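Local coordinates for protein O-ureido-L-serine synthase (PDB 3X44) that catalyses the pyridoxal-phosphate-dependent addition of hydroxyurea to O-acetyl-L-serine, giving O-ureido-L-serine for D-cycloserine biosynthesis, and also makes cysteine from sulfide, at residues S28-E34 with T284-L290; G12-I16 with E159-F164; T246-S251 with G267-A271; I7-I11 with M80-R85; F164-L169 with R193-R197. The protein carries 1 engineered substitution. All blocks are in the same frame, centred on the assembly; numbering follows the deposited sequence.

Contact 1: S28-E34 with T284-L290; sequences SVYVKVE and TVLLAML
Leu-290 lays its branched end over Val-31, its CG 3.6 Å from Val-31 CB, while CD1 reaches toward CG2 of the valine and CD2 toward CG1. The overlap is diagonal, since Val-31 is bridged to Ala-288 and Leu-290 to Val-33, on two parallel strands, 28-33 and 285-290, in the larger sheet of this fold-type II pyridoxal-phosphate enzyme. Six consecutive parallel bridges, from Ser-28 with Val-285 to Val-33 with Leu-290, establish the register, and the strand directions differ by 26°. The backbone ladder is regular; the bond from Tyr-30 N to Leu-286 O is nearly straight, 173° at the hydrogen. Leu-286, Ala-288 and Leu-290 face helix 264-278, where Ile-276, Thr-269 and Val-270 meet them in turn; Val-31 also reaches Val-270. Tyr-30, Lys-32, Leu-287 and Met-289 occupy the other face. There the edge of the Tyr-30 ring receives Val-285 CG1, 3.8 Å from Tyr-30 CD1. Leu-287 CD1 lies 3.7 Å from Tyr-30 O. Lys-32 and Met-289 run side by side, with SD of Met-289 3.7 Å from Lys-32 CB; beyond this, the lysine NZ turns off to a salt bridge with Glu-159. The Met-289 side chain comes within about 4 Å of that of Thr-181, a cofactor-binding residue. Bends at chi2 (-70°) and chi3 curl Met-289 back toward the neighbouring strand, bringing its CE within 4.1 Å of CG of Glu-34.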
# COMPACT_ATOMS: atom_id res chain seq x y z
N SER A 28 24.01 -1.91 8.88
CA SER A 28 22.81 -1.28 8.35
C SER A 28 21.87 -1.03 9.52
O SER A 28 21.59 -1.93 10.30
CB SER A 28 22.11 -2.20 7.34
OG SER A 28 22.83 -2.30 6.12
N VAL A 29 21.40 0.21 9.64
CA VAL A 29 20.49 0.55 10.71
C VAL A 29 19.20 1.06 10.09
O VAL A 29 19.21 1.99 9.30
CB VAL A 29 21.07 1.66 11.63
CG1 VAL A 29 20.07 2.01 12.73
CG2 VAL A 29 22.38 1.18 12.25
N TYR A 30 18.10 0.42 10.46
CA TYR A 30 16.79 0.80 9.95
C TYR A 30 15.99 1.38 11.11
O TYR A 30 16.28 1.07 12.26
CB TYR A 30 16.07 -0.42 9.38
CG TYR A 30 16.63 -0.91 8.05
CD1 TYR A 30 17.64 -1.87 8.02
CD2 TYR A 30 16.13 -0.43 6.84
CE1 TYR A 30 18.13 -2.36 6.80
CE2 TYR A 30 16.62 -0.91 5.62
CZ TYR A 30 17.62 -1.87 5.61
OH TYR A 30 18.08 -2.37 4.42
N VAL A 31 15.01 2.22 10.81
CA VAL A 31 14.20 2.83 11.85
C VAL A 31 12.70 2.82 11.52
O VAL A 31 12.32 3.05 10.37
CB VAL A 31 14.64 4.31 12.11
CG1 VAL A 31 16.03 4.33 12.73
CG2 VAL A 31 14.65 5.11 10.81
N LYS A 32 11.87 2.50 12.51
CA LYS A 32 10.42 2.49 12.33
C LYS A 32 9.93 3.87 12.73
O LYS A 32 10.07 4.29 13.89
CB LYS A 32 9.76 1.42 13.22
CG LYS A 32 8.34 1.02 12.78
CD LYS A 32 8.05 -0.47 13.01
CE LYS A 32 6.61 -0.85 12.63
NZ LYS A 32 6.25 -0.52 11.21
N VAL A 33 9.36 4.58 11.76
CA VAL A 33 8.88 5.94 11.96
C VAL A 33 7.40 6.03 12.32
O VAL A 33 6.55 6.22 11.45
CB VAL A 33 9.15 6.77 10.68
CG1 VAL A 33 9.10 8.26 11.01
CG2 VAL A 33 10.50 6.39 10.11
N GLU A 34 7.12 5.93 13.61
CA GLU A 34 5.76 5.98 14.13
C GLU A 34 5.10 7.36 14.05
O GLU A 34 3.92 7.51 14.35
CB GLU A 34 5.75 5.48 15.58
CG GLU A 34 6.15 4.01 15.71
CD GLU A 34 5.16 3.08 15.02
OE1 GLU A 34 5.61 2.20 14.25
OE2 GLU A 34 3.95 3.23 15.26
N THR A 284 25.90 -6.88 10.01
CA THR A 284 24.91 -6.76 11.08
C THR A 284 23.81 -5.75 10.74
O THR A 284 24.10 -4.61 10.38
CB THR A 284 25.59 -6.35 12.40
OG1 THR A 284 26.46 -7.40 12.84
CG2 THR A 284 24.55 -6.08 13.48
N VAL A 285 22.56 -6.19 10.85
CA VAL A 285 21.41 -5.33 10.58
C VAL A 285 20.62 -5.07 11.86
O VAL A 285 20.27 -6.00 12.59
CB VAL A 285 20.46 -5.97 9.54
CG1 VAL A 285 19.30 -5.02 9.25
CG2 VAL A 285 21.21 -6.28 8.25
N LEU A 286 20.33 -3.80 12.13
CA LEU A 286 19.59 -3.42 13.32
C LEU A 286 18.37 -2.57 13.02
O LEU A 286 18.38 -1.79 12.07
CB LEU A 286 20.51 -2.63 14.26
CG LEU A 286 21.83 -3.30 14.64
CD1 LEU A 286 22.95 -2.84 13.69
CD2 LEU A 286 22.17 -2.94 16.08
N LEU A 287 17.34 -2.72 13.84
CA LEU A 287 16.10 -1.96 13.69
C LEU A 287 15.81 -1.21 14.99
O LEU A 287 15.77 -1.81 16.07
CB LEU A 287 14.93 -2.89 13.38
CG LEU A 287 13.56 -2.21 13.35
CD1 LEU A 287 13.49 -1.28 12.13
CD2 LEU A 287 12.45 -3.26 13.28
N ALA A 288 15.58 0.10 14.87
CA ALA A 288 15.29 0.95 16.02
C ALA A 288 13.93 1.63 15.90
O ALA A 288 13.55 2.11 14.82
CB ALA A 288 16.38 2.02 16.16
N MET A 289 13.19 1.66 17.00
CA MET A 289 11.88 2.29 17.03
C MET A 289 11.99 3.79 17.27
O MET A 289 12.75 4.23 18.13
CB MET A 289 11.02 1.69 18.15
CG MET A 289 10.71 0.22 18.01
SD MET A 289 9.58 -0.08 16.65
CE MET A 289 8.10 0.78 17.22
N LEU A 290 11.25 4.57 16.50
CA LEU A 290 11.21 6.03 16.65
C LEU A 290 9.73 6.26 16.99
O LEU A 290 8.88 6.38 16.11
CB LEU A 290 11.58 6.74 15.34
CG LEU A 290 12.82 6.29 14.56
CD1 LEU A 290 13.11 7.33 13.49
CD2 LEU A 290 14.03 6.12 15.49

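Contact 2: G12-I16 with E159-F164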
# COMPACT_ATOMS: atom_id res chain seq x y z
N GLY A 12 -1.28 2.81 12.14
CA GLY A 12 -0.43 1.66 11.91
C GLY A 12 0.22 1.70 10.54
O GLY A 12 0.23 2.74 9.88
N ARG A 13 0.77 0.57 10.13
CA ARG A 13 1.44 0.42 8.85
C ARG A 13 2.43 1.56 8.59
O ARG A 13 2.37 2.23 7.56
CB ARG A 13 0.40 0.36 7.72
CG ARG A 13 -0.42 -0.92 7.73
CD ARG A 13 -1.54 -0.88 6.71
NE ARG A 13 -2.22 0.41 6.69
CZ ARG A 13 -3.28 0.73 7.43
NH1 ARG A 13 -3.80 -0.16 8.27
NH2 ARG A 13 -3.82 1.94 7.33
N THR A 14 3.33 1.76 9.54
CA THR A 14 4.32 2.82 9.41
C THR A 14 5.56 2.35 8.66
O THR A 14 5.96 1.20 8.74
CB THR A 14 4.75 3.34 10.78
OG1 THR A 14 5.26 2.25 11.56
CG2 THR A 14 3.57 3.96 11.50
N PRO A 15 6.19 3.27 7.92
CA PRO A 15 7.39 2.92 7.16
C PRO A 15 8.61 2.64 8.01
O PRO A 15 8.75 3.16 9.12
CB PRO A 15 7.61 4.12 6.24
CG PRO A 15 6.87 5.24 6.84
CD PRO A 15 5.81 4.68 7.75
N ILE A 16 9.47 1.78 7.49
CA ILE A 16 10.74 1.45 8.12
C ILE A 16 11.73 1.89 7.05
O ILE A 16 11.63 1.48 5.89
CB ILE A 16 10.89 -0.07 8.39
CG1 ILE A 16 10.00 -0.49 9.55
CG2 ILE A 16 12.35 -0.39 8.75
CD1 ILE A 16 10.05 -1.97 9.84
N GLU A 159 4.18 -5.84 10.79
CA GLU A 159 4.78 -4.94 9.80
C GLU A 159 6.29 -5.16 9.76
O GLU A 159 6.91 -5.19 8.69
CB GLU A 159 4.49 -3.48 10.18
CG GLU A 159 3.02 -3.11 10.14
CD GLU A 159 2.69 -1.91 11.01
OE1 GLU A 159 3.56 -1.03 11.17
OE2 GLU A 159 1.56 -1.85 11.53
N ILE A 160 6.88 -5.32 10.95
CA ILE A 160 8.32 -5.55 11.06
C ILE A 160 8.71 -6.87 10.40
O ILE A 160 9.62 -6.92 9.59
CB ILE A 160 8.76 -5.55 12.55
CG1 ILE A 160 8.71 -4.12 13.11
CG2 ILE A 160 10.17 -6.15 12.69
CD1 ILE A 160 8.87 -4.02 14.63
N LEU A 161 8.00 -7.95 10.75
CA LEU A 161 8.29 -9.26 10.19
C LEU A 161 8.07 -9.33 8.68
O LEU A 161 8.85 -9.98 7.97
CB LEU A 161 7.45 -10.33 10.88
CG LEU A 161 7.87 -10.63 12.32
CD1 LEU A 161 6.75 -11.41 13.03
CD2 LEU A 161 9.17 -11.44 12.32
N ALA A 162 7.02 -8.67 8.20
CA ALA A 162 6.73 -8.66 6.77
C ALA A 162 7.83 -7.94 6.00
O ALA A 162 8.29 -8.42 4.96
CB ALA A 162 5.39 -7.97 6.51
N ASP A 163 8.27 -6.80 6.53
CA ASP A 163 9.31 -6.02 5.88
C ASP A 163 10.66 -6.74 5.84
O ASP A 163 11.42 -6.60 4.89
CB ASP A 163 9.49 -4.68 6.59
CG ASP A 163 8.50 -3.63 6.11
OD1 ASP A 163 7.79 -3.88 5.12
OD2 ASP A 163 8.44 -2.56 6.73
N PHE A 164 10.95 -7.52 6.88
CA PHE A 164 12.22 -8.23 6.95
C PHE A 164 12.16 -9.70 6.54
O PHE A 164 13.16 -10.41 6.64
CB PHE A 164 12.80 -8.11 8.36
CG PHE A 164 13.55 -6.82 8.59
CD1 PHE A 164 12.95 -5.78 9.28
CD2 PHE A 164 14.83 -6.64 8.07
CE1 PHE A 164 13.62 -4.57 9.46
CE2 PHE A 164 15.51 -5.44 8.24
CZ PHE A 164 14.90 -4.40 8.94
O HOH W 1 6.85 -1.74 8.52
O HOH W 2 8.24 -0.10 5.58
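Glu-159 grips the backbone of the 12-16 loop with both carboxylate oxygens: OE2 accepts from Arg-13 N at 2.9 Å, and OE1 from Thr-14 N at 3.2 Å. Both amides come from above the carboxylate plane, 62° and 58° out of it, so the flat group is laid against the peptide instead of meeting it edge-on. Its chain continues extended beyond CG (chi2 157°), which spans the gap from helix to loop. OE1 also forms salt bridges with Lys-32 and Arg-45, an environment likely to stabilise the ionised carboxylate. The apolar packing lies farther along, where Ile-16 points at the helix and its CD1 sits 4.1 Å from Ile-160 CG1, the two side chains crossing at about a right angle. These contacts fasten helix 147-164 across the start of strand 16-18, the antiparallel strand outermost in this chain's larger sheet in this fold-type II enzyme. Asp-163 is held more loosely. One water accepts from Ile-16 N at 2.9 Å and donates to Asp-163 OD2 at 2.7 Å. A second water lies between that oxygen and Thr-14 O, 3.1 Å from the carbonyl, but has more acceptors in reach than protons. Direct contact here is with carbon, Asp-163 OD2 lying 3.6 Å from Ile-16 CD1. Leu-3 of a second subunit packs on Ile-16, Asp-163 and Phe-164 at this water-bridged end, and Ile-16 also bonds through its backbone to that subunit.

Contact 3: T246-S251 with G267-A271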
# COMPACT_ATOMS: atom_id res chain seq x y z
N THR A 246 22.91 12.06 25.39
CA THR A 246 23.31 11.34 24.19
C THR A 246 22.08 11.15 23.29
O THR A 246 22.16 11.29 22.07
CB THR A 246 23.87 9.95 24.53
OG1 THR A 246 25.04 10.09 25.33
CG2 THR A 246 24.20 9.20 23.26
N ALA A 247 20.95 10.83 23.90
CA ALA A 247 19.70 10.61 23.17
C ALA A 247 19.29 11.88 22.44
O ALA A 247 18.92 11.85 21.26
CB ALA A 247 18.60 10.18 24.14
N ARG A 248 19.35 13.00 23.17
CA ARG A 248 18.99 14.31 22.65
C ARG A 248 19.88 14.67 21.46
O ARG A 248 19.40 15.16 20.43
CB ARG A 248 19.16 15.35 23.76
CG ARG A 248 18.43 16.66 23.53
CD ARG A 248 19.26 17.63 22.68
NE ARG A 248 20.65 17.73 23.13
CZ ARG A 248 21.09 18.62 24.01
NH1 ARG A 248 20.25 19.49 24.55
NH2 ARG A 248 22.37 18.65 24.34
N ASP A 249 21.17 14.41 21.60
CA ASP A 249 22.13 14.71 20.54
C ASP A 249 21.91 13.80 19.33
O ASP A 249 22.13 14.21 18.19
CB ASP A 249 23.56 14.51 21.07
CG ASP A 249 23.96 15.58 22.07
OD1 ASP A 249 25.03 15.42 22.69
OD2 ASP A 249 23.22 16.57 22.23
N THR A 250 21.48 12.57 19.58
CA THR A 250 21.25 11.64 18.49
C THR A 250 19.99 12.02 17.70
O THR A 250 19.93 11.82 16.48
CB THR A 250 21.16 10.20 19.04
OG1 THR A 250 22.34 9.92 19.80
CG2 THR A 250 21.07 9.20 17.92
N SER A 251 19.01 12.59 18.39
CA SER A 251 17.78 13.03 17.73
C SER A 251 18.15 14.20 16.81
O SER A 251 17.63 14.33 15.70
CB SER A 251 16.75 13.50 18.77
OG SER A 251 15.81 14.39 18.18
N GLY A 267 15.74 9.31 19.68
CA GLY A 267 17.18 9.49 19.63
C GLY A 267 17.87 8.46 20.52
O GLY A 267 19.00 8.04 20.24
N ALA A 268 17.18 8.05 21.58
CA ALA A 268 17.74 7.07 22.51
C ALA A 268 17.95 5.72 21.84
O ALA A 268 19.05 5.18 21.87
CB ALA A 268 16.83 6.93 23.73
N THR A 269 16.89 5.18 21.24
CA THR A 269 16.96 3.88 20.57
C THR A 269 18.02 3.87 19.47
O THR A 269 18.81 2.93 19.38
CB THR A 269 15.59 3.48 19.97
OG1 THR A 269 15.18 4.46 19.01
CG2 THR A 269 14.54 3.38 21.06
N VAL A 270 18.03 4.91 18.64
CA VAL A 270 19.02 4.98 17.58
C VAL A 270 20.43 5.00 18.17
O VAL A 270 21.32 4.30 17.67
CB VAL A 270 18.82 6.25 16.74
CG1 VAL A 270 19.98 6.40 15.74
CG2 VAL A 270 17.49 6.17 16.02
N ALA A 271 20.62 5.79 19.22
CA ALA A 271 21.91 5.91 19.90
C ALA A 271 22.38 4.54 20.37
O ALA A 271 23.52 4.14 20.14
CB ALA A 271 21.78 6.85 21.11
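Two helices, 244-257 and 264-278, cross almost perpendicularly beside the larger sheet of the fold-type II pyridoxal-phosphate enzyme; their local axes make an angle of 94° and approach to 7.5 Å. Such closeness depends on small residues at the crossing. Gly-267 brings its CA to 3.4 Å from Ala-247 O, a CA-H...O contact with 146° at the hydrogen, and the absence of a side chain on Gly-267 is what admits that carbonyl and Ser-251 N so close. Beside it, Ala-247 CB rests on the backbone of Ala-268, 3.6 Å from its CA. Thr-250 points toward the second helix: its CB lies 3.3 Å from Gly-267 O, and its methyl CG2 reaches Val-270 CG1 at 3.7 Å. The hydroxyl is turned back along its own helix, with OG1 anti to the carbonyl carbon (chi1 -54°), and donates to Thr-246 O at 2.7 Å. That carbonyl also accepts from Thr-250 N, the two donors arriving from opposite faces of its plane. Helix 264-278 also carries Ser-265, a cofactor-binding residue, at its start, and the side chain of Ala-268 is about 8 Å from the bound cofactor-product adduct. At the margin, Thr-246 CG2 meets Ala-271 CB at 4.0 Å.

Contact 4: I7-I11 with M80-R85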
# COMPACT_ATOMS: atom_id res chain seq x y z
N ILE A 7 -10.37 8.58 9.95
CA ILE A 7 -8.96 8.91 10.11
C ILE A 7 -8.28 7.81 10.93
O ILE A 7 -7.08 7.56 10.80
CB ILE A 7 -8.80 10.28 10.84
CG1 ILE A 7 -7.31 10.65 10.93
CG2 ILE A 7 -9.41 10.22 12.23
CD1 ILE A 7 -6.71 11.07 9.60
N LEU A 8 -9.07 7.11 11.75
CA LEU A 8 -8.52 6.04 12.57
C LEU A 8 -8.12 4.82 11.73
O LEU A 8 -7.44 3.92 12.22
CB LEU A 8 -9.53 5.61 13.64
CG LEU A 8 -10.18 6.68 14.52
CD1 LEU A 8 -11.00 6.01 15.62
CD2 LEU A 8 -9.12 7.59 15.12
N ASP A 9 -8.55 4.80 10.47
CA ASP A 9 -8.22 3.68 9.59
C ASP A 9 -6.82 3.84 8.99
O ASP A 9 -6.36 2.99 8.23
CB ASP A 9 -9.27 3.55 8.47
CG ASP A 9 -10.66 3.25 9.01
OD1 ASP A 9 -10.76 2.62 10.08
OD2 ASP A 9 -11.65 3.65 8.37
N THR A 10 -6.15 4.94 9.34
CA THR A 10 -4.81 5.20 8.84
C THR A 10 -3.79 4.90 9.92
O THR A 10 -2.59 5.13 9.74
CB THR A 10 -4.63 6.66 8.40
OG1 THR A 10 -4.64 7.51 9.56
CG2 THR A 10 -5.74 7.08 7.45
N ILE A 11 -4.26 4.39 11.05
CA ILE A 11 -3.37 4.06 12.15
C ILE A 11 -2.58 2.78 11.85
O ILE A 11 -3.12 1.80 11.35
CB ILE A 11 -4.16 3.88 13.47
CG1 ILE A 11 -4.57 5.26 14.01
CG2 ILE A 11 -3.32 3.12 14.50
CD1 ILE A 11 -5.51 5.22 15.20
N MET A 80 -7.54 12.07 20.40
CA MET A 80 -7.84 11.95 18.98
C MET A 80 -8.88 10.88 18.68
O MET A 80 -9.80 11.10 17.88
CB MET A 80 -6.56 11.64 18.21
CG MET A 80 -6.72 11.71 16.70
SD MET A 80 -5.40 10.87 15.83
CE MET A 80 -5.36 9.26 16.63
N VAL A 81 -8.74 9.71 19.30
CA VAL A 81 -9.70 8.63 19.09
C VAL A 81 -11.06 9.06 19.65
O VAL A 81 -12.10 8.84 19.03
CB VAL A 81 -9.25 7.33 19.81
CG1 VAL A 81 -10.39 6.33 19.83
CG2 VAL A 81 -8.03 6.73 19.11
N ALA A 82 -11.04 9.69 20.82
CA ALA A 82 -12.27 10.14 21.45
C ALA A 82 -12.99 11.15 20.55
O ALA A 82 -14.20 11.06 20.34
CB ALA A 82 -11.96 10.76 22.81
N ALA A 83 -12.23 12.11 20.01
CA ALA A 83 -12.81 13.12 19.14
C ALA A 83 -13.39 12.49 17.88
O ALA A 83 -14.42 12.92 17.38
CB ALA A 83 -11.75 14.16 18.76
N ALA A 84 -12.75 11.45 17.38
CA ALA A 84 -13.23 10.78 16.18
C ALA A 84 -14.41 9.85 16.43
O ALA A 84 -15.33 9.77 15.61
CB ALA A 84 -12.09 10.00 15.53
N ARG A 85 -14.39 9.17 17.56
CA ARG A 85 -15.44 8.20 17.87
C ARG A 85 -16.60 8.67 18.74
O ARG A 85 -17.53 7.89 19.00
CB ARG A 85 -14.79 6.95 18.47
CG ARG A 85 -14.01 6.15 17.44
CD ARG A 85 -13.42 4.88 18.03
NE ARG A 85 -14.35 3.75 17.98
CZ ARG A 85 -14.66 3.06 16.89
NH1 ARG A 85 -14.10 3.37 15.72
NH2 ARG A 85 -15.52 2.06 16.95
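Ile-7 O, in a residue whose CG2 touches Ala-84 CB at 4.3 Å, is gripped by two donors of Thr-10: the hydroxyl OG1 at 2.7 Å, lying in the carbonyl plane, and the backbone N at 3.1 Å. The pair closes a 3-10 turn over residues 7-10, near the N-terminus of this fold-type II pyridoxal-phosphate enzyme, and the turn sets Ile-7 and Leu-8 toward helix 73-85. Across the contact the packing is apolar. Leu-8 makes most of the contact: its CD2 sits 3.8 Å from Ala-84 CB and also faces the CA and CG2 of Val-81. Ile-11, one step past the turn, adds its CD1 at 4.3 Å from Met-80 CE; the methionine chain runs out extended and then bends at chi3 (51°), which brings its methyl toward the turn. Helix 43-56 packs on Val-81 and Arg-85, and the second subunit also joins here, Arg-21 of that subunit hydrogen-bonding to Ala-84 O. The guanidinium of Arg-85 is engaged elsewhere, in a salt bridge with Glu-55, and its CG and CD lie against Leu-8. The two side chains cross obliquely, with Leu-8 CD1 3.5 Å from Arg-85 CG and near the plane of the guanidinium, at its edge.

Contact 5: F164-L169 with R193-R197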
# COMPACT_ATOMS: atom_id res chain seq x y z
N PHE A 164 10.95 -7.52 6.88
CA PHE A 164 12.22 -8.23 6.95
C PHE A 164 12.16 -9.70 6.54
O PHE A 164 13.16 -10.41 6.64
CB PHE A 164 12.80 -8.11 8.36
CG PHE A 164 13.55 -6.82 8.59
CD1 PHE A 164 12.95 -5.78 9.28
CD2 PHE A 164 14.83 -6.64 8.07
CE1 PHE A 164 13.62 -4.57 9.46
CE2 PHE A 164 15.51 -5.44 8.24
CZ PHE A 164 14.90 -4.40 8.94
N ALA A 165 11.00 -10.15 6.07
CA ALA A 165 10.85 -11.54 5.65
C ALA A 165 11.83 -11.84 4.53
O ALA A 165 11.90 -11.11 3.54
CB ALA A 165 9.42 -11.80 5.17
N GLY A 166 12.61 -12.90 4.70
CA GLY A 166 13.59 -13.29 3.71
C GLY A 166 14.84 -12.42 3.76
O GLY A 166 15.72 -12.55 2.90
N LYS A 167 14.91 -11.55 4.76
CA LYS A 167 16.05 -10.64 4.91
C LYS A 167 16.74 -10.76 6.27
O LYS A 167 16.17 -11.27 7.23
CB LYS A 167 15.59 -9.20 4.70
CG LYS A 167 15.25 -8.87 3.26
CD LYS A 167 14.39 -7.63 3.18
CE LYS A 167 13.61 -7.59 1.87
NZ LYS A 167 14.49 -7.80 0.69
N ARG A 168 17.97 -10.27 6.33
CA ARG A 168 18.74 -10.32 7.57
C ARG A 168 18.34 -9.27 8.60
O ARG A 168 18.20 -8.08 8.28
CB ARG A 168 20.23 -10.17 7.26
CG ARG A 168 21.10 -10.00 8.50
CD ARG A 168 22.54 -10.41 8.23
NE ARG A 168 23.36 -10.33 9.43
CZ ARG A 168 24.69 -10.41 9.44
NH1 ARG A 168 25.35 -10.58 8.30
NH2 ARG A 168 25.36 -10.31 10.58
N LEU A 169 18.13 -9.72 9.83
CA LEU A 169 17.78 -8.84 10.95
C LEU A 169 18.44 -9.45 12.18
O LEU A 169 18.17 -10.60 12.53
CB LEU A 169 16.26 -8.77 11.15
CG LEU A 169 15.82 -7.87 12.32
CD1 LEU A 169 16.31 -6.45 12.10
CD2 LEU A 169 14.30 -7.90 12.46
N ARG A 193 11.30 -15.25 14.83
CA ARG A 193 12.73 -15.03 14.63
C ARG A 193 13.48 -14.97 15.96
O ARG A 193 14.02 -13.93 16.34
CB ARG A 193 12.96 -13.75 13.82
CG ARG A 193 12.11 -13.65 12.55
CD ARG A 193 12.52 -12.48 11.63
NE ARG A 193 13.92 -12.58 11.23
CZ ARG A 193 14.42 -12.13 10.08
NH1 ARG A 193 13.64 -11.54 9.19
NH2 ARG A 193 15.71 -12.29 9.83
N PRO A 194 13.55 -16.11 16.67
CA PRO A 194 14.24 -16.20 17.97
C PRO A 194 15.71 -15.81 17.93
O PRO A 194 16.31 -15.55 18.97
CB PRO A 194 14.03 -17.65 18.40
CG PRO A 194 13.71 -18.39 17.15
CD PRO A 194 12.97 -17.41 16.28
N GLU A 195 16.29 -15.75 16.73
CA GLU A 195 17.70 -15.39 16.59
C GLU A 195 17.92 -13.89 16.82
O GLU A 195 19.00 -13.48 17.23
CB GLU A 195 18.21 -15.77 15.20
CG GLU A 195 18.97 -17.08 15.17
CD GLU A 195 18.06 -18.26 14.90
OE1 GLU A 195 16.84 -18.13 15.09
OE2 GLU A 195 18.58 -19.33 14.49
N VAL A 196 16.89 -13.09 16.53
CA VAL A 196 16.97 -11.65 16.70
C VAL A 196 17.16 -11.28 18.17
O VAL A 196 16.44 -11.78 19.04
CB VAL A 196 15.68 -10.95 16.20
CG1 VAL A 196 15.78 -9.45 16.41
CG2 VAL A 196 15.46 -11.27 14.72
N ARG A 197 18.13 -10.41 18.44
CA ARG A 197 18.40 -9.97 19.81
C ARG A 197 17.48 -8.81 20.16
O ARG A 197 17.48 -7.78 19.48
CB ARG A 197 19.87 -9.53 19.96
CG ARG A 197 20.85 -10.69 20.09
CD ARG A 197 22.14 -10.28 20.80
NE ARG A 197 22.01 -10.31 22.25
CZ ARG A 197 22.17 -11.40 23.00
NH1 ARG A 197 22.47 -12.56 22.43
NH2 ARG A 197 22.02 -11.34 24.32
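Arg-193 leaves its backbone with CG anti to the carbonyl carbon (chi1 -49°), and one later bend (chi3 58°) swings its guanidinium in to the carbonyls of Phe-164 and Lys-167. Both NH1 and NH2 grip Lys-167 O end-on. The NH2 bond is the shorter and straighter, 2.8 Å with 160° at the hydrogen, against 3.2 Å for NH1 to the same oxygen. NH1 also donates to Phe-164 O at 2.8 Å, from above that carbonyl's plane, whereas Lys-167 N reaches the oxygen from the opposite face. The latter bond closes the type II turn from Phe-164 to Lys-167, so the arginine braces both ends of one turn, and with both oxygens in its own plane the guanidinium is fixed in rotation. Over one of its faces lies Leu-169 CB, 3.8 Å from Arg-193 NH2. Leu-169 also spans the inner side of the contact: its CD1 stands 4.0 Å above the centre of the Phe-164 ring, and its CG meets Val-196 CG2 at 4.2 Å. A type I turn, Arg-193 to Val-196, presents that valine. In the Rossmann-like alpha/beta layering of this family, the contact ties the link from helix 147-164 to strand 171-174 to the link from helix 180-192 to strand 197-203, away from the cofactor, with Leu-169 packed on strand 285-290 and Ala-165 on Thr-155 of a third subunit.

Overall arrangement
Contacts 1 to 4 are buried and contact 5 partly so. Contact 1 lies within the larger sheet, its strands joined by backbone bonds, whereas contact 3 packs helices closely against that sheet, and Thr-269 OG1 links it to Met-289 O. Contact 2 covers the other face of these strands with a carboxylate and waters, its Glu-159 OE1 meeting Lys-32 NZ of contact 1 at 2.7 Å. Contact 5 is arginine-to-carbonyl bonding at loop ends, and shares Phe-164 with contact 2. Contact 4, an apolar patch, lies about 32 Å from contact 5 between centres and adjoins contact 2 in sequence. All but contact 3 reach the second subunit; contact 3 touches no other chain.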